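Long-range contact in putative glycoside hydrolase (Parabacteroides distasonis ATCC 8503, PDB 3GYC), which is a putative glycoside hydrolase of the cellulase-like TIM-barrel family, and so probably cleaves glycosidic bonds in carbohydrates: residues R17-E28 against D107-R117. Sequence-based numbering, arbitrary orientation.
With EDO (1,2-ethanediol), chain F.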
loop_
_atom_site.group_PDB
_atom_site.type_symbol
_atom_site.label_atom_id
_atom_site.label_comp_id
_atom_site.label_asym_id
_atom_site.label_seq_id
_atom_site.Cartn_x
_atom_site.Cartn_y
_atom_site.Cartn_z
ATOM N N ARG A 17 -13.353 -3.957 -4.147
ATOM C CA ARG A 17 -13.213 -3.846 -2.713
ATOM C C ARG A 17 -12.677 -2.475 -2.285
ATOM O O ARG A 17 -11.842 -1.861 -2.962
ATOM C CB ARG A 17 -12.343 -4.973 -2.144
ATOM C CG ARG A 17 -13.003 -6.269 -2.286
ATOM C CD ARG A 17 -12.964 -7.062 -1.032
ATOM N NE ARG A 17 -13.715 -8.292 -1.148
ATOM C CZ ARG A 17 -14.159 -8.993 -0.104
ATOM N NH1 ARG A 17 -13.960 -8.568 1.149
ATOM N NH2 ARG A 17 -14.808 -10.120 -0.312
ATOM N N ALA A 18 -13.213 -1.974 -1.175
ATOM C CA ALA A 18 -12.757 -0.722 -0.583
ATOM C C ALA A 18 -11.685 -1.140 0.426
ATOM O O ALA A 18 -11.950 -1.823 1.438
ATOM C CB ALA A 18 -13.894 0.062 0.084
ATOM N N ILE A 19 -10.472 -0.727 0.120
ATOM C CA ILE A 19 -9.249 -1.150 0.841
ATOM C C ILE A 19 -8.597 -0.032 1.638
ATOM O O ILE A 19 -8.754 1.141 1.323
ATOM C CB ILE A 19 -8.236 -1.833 -0.182
ATOM C CG1 ILE A 19 -7.089 -2.562 0.510
ATOM C CG2 ILE A 19 -7.647 -0.831 -1.221
ATOM C CD1 ILE A 19 -6.303 -3.539 -0.473
ATOM N N THR A 20 -7.923 -0.400 2.725
ATOM C CA THR A 20 -7.111 0.520 3.472
ATOM C C THR A 20 -5.723 -0.120 3.809
ATOM O O THR A 20 -5.653 -1.297 4.064
ATOM C CB THR A 20 -7.766 0.957 4.773
ATOM O OG1 THR A 20 -6.894 1.885 5.379
ATOM C CG2 THR A 20 -7.944 -0.205 5.782
HETATM N N MSE A 21 -4.673 0.689 3.739
HETATM C CA MSE A 21 -3.325 0.303 4.146
HETATM C C MSE A 21 -3.172 0.439 5.666
HETATM O O MSE A 21 -3.291 1.564 6.207
HETATM C CB MSE A 21 -2.297 1.214 3.501
HETATM C CG MSE A 21 -0.891 0.894 3.959
HETATM SE SE MSE A 21 0.282 2.324 3.546
HETATM C CE MSE A 21 -0.299 3.581 4.930
ATOM N N TRP A 22 -3.031 -0.702 6.351
ATOM C CA TRP A 22 -2.670 -0.731 7.774
ATOM C C TRP A 22 -1.194 -1.104 7.981
ATOM O O TRP A 22 -0.730 -1.244 9.131
ATOM C CB TRP A 22 -3.631 -1.599 8.565
ATOM C CG TRP A 22 -4.945 -0.899 8.914
ATOM C CD1 TRP A 22 -5.378 0.299 8.451
ATOM C CD2 TRP A 22 -6.047 -1.430 9.705
ATOM N NE1 TRP A 22 -6.634 0.609 8.975
ATOM C CE2 TRP A 22 -7.045 -0.429 9.761
ATOM C CE3 TRP A 22 -6.215 -2.573 10.471
ATOM C CZ2 TRP A 22 -8.222 -0.594 10.459
ATOM C CZ3 TRP A 22 -7.365 -2.726 11.160
ATOM C CH2 TRP A 22 -8.365 -1.748 11.148
ATOM N N ASP A 23 -0.472 -1.219 6.858
ATOM C CA ASP A 23 0.986 -1.299 6.803
ATOM C C ASP A 23 1.591 -2.186 7.919
ATOM O O ASP A 23 1.226 -3.341 8.045
ATOM C CB ASP A 23 1.558 0.142 6.783
ATOM C CG ASP A 23 1.003 1.028 7.952
ATOM O OD1 ASP A 23 -0.124 1.580 7.797
ATOM O OD2 ASP A 23 1.651 1.115 9.030
ATOM N N PHE A 24 2.508 -1.636 8.702
ATOM C CA PHE A 24 3.097 -2.338 9.843
ATOM C C PHE A 24 2.483 -1.808 11.156
ATOM O O PHE A 24 2.783 -2.312 12.241
ATOM C CB PHE A 24 4.639 -2.245 9.795
ATOM C CG PHE A 24 5.179 -0.928 9.309
ATOM C CD1 PHE A 24 5.444 0.112 10.205
ATOM C CD2 PHE A 24 5.448 -0.727 7.965
ATOM C CE1 PHE A 24 5.982 1.348 9.723
ATOM C CE2 PHE A 24 5.973 0.481 7.502
ATOM C CZ PHE A 24 6.230 1.511 8.391
ATOM N N SER A 25 1.538 -0.848 11.059
ATOM C CA SER A 25 0.891 -0.328 12.250
ATOM C C SER A 25 -0.012 -1.369 12.966
ATOM O O SER A 25 -0.125 -1.346 14.180
ATOM C CB SER A 25 0.104 0.933 11.921
ATOM O OG SER A 25 0.909 1.976 11.393
ATOM N N TRP A 26 -0.618 -2.296 12.218
ATOM C CA TRP A 26 -1.495 -3.287 12.790
ATOM C C TRP A 26 -0.800 -4.106 13.888
ATOM O O TRP A 26 -1.451 -4.536 14.858
ATOM C CB TRP A 26 -2.053 -4.235 11.664
ATOM C CG TRP A 26 -1.006 -5.164 11.124
ATOM C CD1 TRP A 26 -0.128 -4.911 10.132
ATOM C CD2 TRP A 26 -0.707 -6.486 11.591
ATOM N NE1 TRP A 26 0.720 -5.983 9.957
ATOM C CE2 TRP A 26 0.363 -6.974 10.813
ATOM C CE3 TRP A 26 -1.224 -7.291 12.583
ATOM C CZ2 TRP A 26 0.908 -8.229 11.006
ATOM C CZ3 TRP A 26 -0.702 -8.516 12.776
ATOM C CH2 TRP A 26 0.357 -8.987 11.996
ATOM N N LEU A 27 0.497 -4.353 13.710
ATOM C CA LEU A 27 1.246 -5.137 14.687
ATOM C C LEU A 27 1.983 -4.228 15.670
ATOM O O LEU A 27 2.043 -4.549 16.862
ATOM C CB LEU A 27 2.245 -6.051 13.958
ATOM C CG LEU A 27 3.015 -7.049 14.805
ATOM C CD1 LEU A 27 2.032 -7.957 15.567
ATOM C CD2 LEU A 27 4.044 -7.829 13.895
ATOM N N GLU A 28 2.527 -3.118 15.188
ATOM C CA GLU A 28 3.392 -2.249 16.002
ATOM C C GLU A 28 2.732 -1.253 16.923
ATOM O O GLU A 28 3.255 -0.975 17.987
ATOM C CB GLU A 28 4.335 -1.481 15.092
ATOM C CG GLU A 28 5.389 -2.417 14.555
ATOM C CD GLU A 28 6.366 -1.752 13.619
ATOM O OE1 GLU A 28 6.826 -0.627 13.909
ATOM O OE2 GLU A 28 6.776 -2.411 12.632
ATOM N N ASP A 107 -15.477 -11.130 6.693
ATOM C CA ASP A 107 -15.335 -11.076 5.215
ATOM C C ASP A 107 -14.477 -9.910 4.735
ATOM O O ASP A 107 -14.838 -9.225 3.792
ATOM C CB ASP A 107 -16.692 -11.052 4.466
ATOM C CG ASP A 107 -16.515 -11.032 2.903
ATOM O OD1 ASP A 107 -15.475 -11.562 2.368
ATOM O OD2 ASP A 107 -17.400 -10.470 2.195
ATOM N N ILE A 108 -13.373 -9.653 5.410
ATOM C CA ILE A 108 -12.419 -8.629 5.007
ATOM C C ILE A 108 -11.292 -9.455 4.365
ATOM O O ILE A 108 -10.825 -10.456 4.953
ATOM C CB ILE A 108 -11.881 -7.835 6.208
ATOM C CG1 ILE A 108 -12.977 -6.916 6.779
ATOM C CG2 ILE A 108 -10.750 -6.960 5.812
ATOM C CD1 ILE A 108 -12.706 -6.415 8.168
ATOM N N LYS A 109 -10.910 -9.085 3.153
ATOM C CA LYS A 109 -9.832 -9.740 2.426
ATOM C C LYS A 109 -8.542 -8.937 2.664
ATOM O O LYS A 109 -8.577 -7.743 2.934
ATOM C CB LYS A 109 -10.144 -9.881 0.921
ATOM C CG LYS A 109 -10.535 -11.300 0.446
ATOM C CD LYS A 109 -11.845 -11.774 0.778
ATOM C CE LYS A 109 -12.035 -13.282 0.399
ATOM N NZ LYS A 109 -12.096 -13.735 -1.043
ATOM N N VAL A 110 -7.413 -9.619 2.617
ATOM C CA VAL A 110 -6.129 -8.995 2.962
ATOM C C VAL A 110 -5.055 -9.123 1.890
ATOM O O VAL A 110 -4.699 -10.213 1.470
ATOM C CB VAL A 110 -5.575 -9.571 4.313
ATOM C CG1 VAL A 110 -4.268 -8.872 4.669
ATOM C CG2 VAL A 110 -6.658 -9.408 5.410
ATOM N N GLY A 111 -4.525 -7.985 1.475
ATOM C CA GLY A 111 -3.397 -7.954 0.589
ATOM C C GLY A 111 -2.130 -7.922 1.436
ATOM O O GLY A 111 -2.021 -7.120 2.375
ATOM N N LEU A 112 -1.165 -8.778 1.091
ATOM C CA LEU A 112 0.095 -8.791 1.815
ATOM C C LEU A 112 1.154 -8.032 1.040
ATOM O O LEU A 112 1.231 -8.106 -0.201
ATOM C CB LEU A 112 0.570 -10.222 2.022
ATOM C CG LEU A 112 -0.371 -11.139 2.779
ATOM C CD1 LEU A 112 0.303 -12.550 2.839
ATOM C CD2 LEU A 112 -0.781 -10.601 4.180
ATOM N N SER A 113 1.970 -7.317 1.780
ATOM C CA SER A 113 3.113 -6.615 1.240
ATOM C C SER A 113 4.190 -6.656 2.321
ATOM O O SER A 113 4.009 -7.293 3.367
ATOM C CB SER A 113 2.708 -5.151 0.929
ATOM O OG SER A 113 3.722 -4.478 0.211
ATOM N N SER A 114 5.283 -5.932 2.099
ATOM C CA SER A 114 6.280 -5.712 3.165
ATOM C C SER A 114 7.104 -4.474 2.911
ATOM O O SER A 114 7.388 -4.125 1.757
ATOM C CB SER A 114 7.233 -6.897 3.357
ATOM O OG SER A 114 7.889 -6.749 4.623
ATOM N N TRP A 115 7.437 -3.814 4.007
ATOM C CA TRP A 115 8.360 -2.694 4.071
ATOM C C TRP A 115 9.718 -3.186 4.631
ATOM O O TRP A 115 10.624 -2.388 4.848
ATOM C CB TRP A 115 7.787 -1.576 4.940
ATOM C CG TRP A 115 6.661 -0.834 4.338
ATOM C CD1 TRP A 115 6.679 0.451 3.869
ATOM C CD2 TRP A 115 5.288 -1.303 4.171
ATOM N NE1 TRP A 115 5.390 0.803 3.449
ATOM C CE2 TRP A 115 4.549 -0.254 3.595
ATOM C CE3 TRP A 115 4.632 -2.512 4.449
ATOM C CZ2 TRP A 115 3.181 -0.375 3.272
ATOM C CZ3 TRP A 115 3.300 -2.627 4.149
ATOM C CH2 TRP A 115 2.588 -1.565 3.539
ATOM N N TYR A 116 9.840 -4.500 4.868
ATOM C CA TYR A 116 11.070 -5.128 5.362
ATOM C C TYR A 116 11.690 -4.344 6.541
ATOM O O TYR A 116 12.827 -3.835 6.465
ATOM C CB TYR A 116 12.028 -5.299 4.182
ATOM C CG TYR A 116 11.440 -6.231 3.174
ATOM C CD1 TYR A 116 11.569 -7.619 3.340
ATOM C CD2 TYR A 116 10.750 -5.759 2.065
ATOM C CE1 TYR A 116 11.005 -8.506 2.438
ATOM C CE2 TYR A 116 10.165 -6.639 1.158
ATOM C CZ TYR A 116 10.296 -8.013 1.351
ATOM O OH TYR A 116 9.739 -8.919 0.475
ATOM N N ARG A 117 10.900 -4.234 7.601
ATOM C CA ARG A 117 11.258 -3.493 8.794
ATOM C C ARG A 117 12.583 -4.006 9.304
ATOM O O ARG A 117 12.808 -5.209 9.337
ATOM C CB ARG A 117 10.176 -3.619 9.852
ATOM C CG ARG A 117 8.876 -2.922 9.445
ATOM C CD ARG A 117 8.948 -1.391 9.657
ATOM N NE ARG A 117 8.863 -1.087 11.091
ATOM C CZ ARG A 117 9.867 -0.652 11.848
ATOM N NH1 ARG A 117 11.082 -0.421 11.342
ATOM N NH2 ARG A 117 9.660 -0.447 13.130
HETATM C C1 EDO F . 12.363 -0.416 6.570
HETATM O O1 EDO F . 10.956 -0.588 6.855
HETATM C C2 EDO F . 13.154 0.142 7.780
HETATM O O2 EDO F . 12.831 -0.505 9.035
#
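Arg-117 and Glu-28 close one end of the contact between 17-28 and 107-117, Arg-17 and Asp-107 the other, each pair by a salt bridge. Arg-117 meets Glu-28 side-on: NE gives a 2.9 Å bond to OE2 on its syn lone pair, NH2 reaches OE1 at 2.9 Å, and the two flat groups are twisted 47° apart. Tyr-59 and Ser-84 also bond the Glu-28 carboxylate, while Arg-117 NH1 turns to Lys-74 O and to O2 of a 1,2-ethanediol, probably from the crystallisation liquor, whose O1 bonds Trp-115 O. At the other end Arg-17 points NH1 at Asp-107 O (2.9 Å) and NH2 at Asp-107 OD1 (3.1 Å), its guanidinium almost perpendicular to the carboxylate; Lys-109 CD lies over one guanidinium face, and Arg-17 NE is taken by Leu-393 O.

Aromatic contacts fill in beside the first bridge. Phe-24 drives its CE2 edge into the five-membered ring of Trp-115, a T-shaped pair with planes at 78°. Two successive bends, at chi2 (-79°) and chi3, fold Arg-117 so that CD sits over the centre of the Phe-24 ring, 3.7 Å from its centroid, a CH-pi contact. Asp-23 CB lies over the six-membered ring of Trp-115, and SE of selenomethionine Met-21 comes obliquely to CZ2 of the same indole, a Met-aromatic contact. A leucine in place of Arg-117 would probably leave the buried Glu-28 carboxylate without its cationic mate.

Strands 17-23 and 109-113 flank strand 53-57 in the parallel sheet of a TIM barrel; the Phe-24/Trp-115 pair and the Arg-117/Glu-28 bridge lie just past their C-terminal ends, where enzymes of this fold carry their active sites.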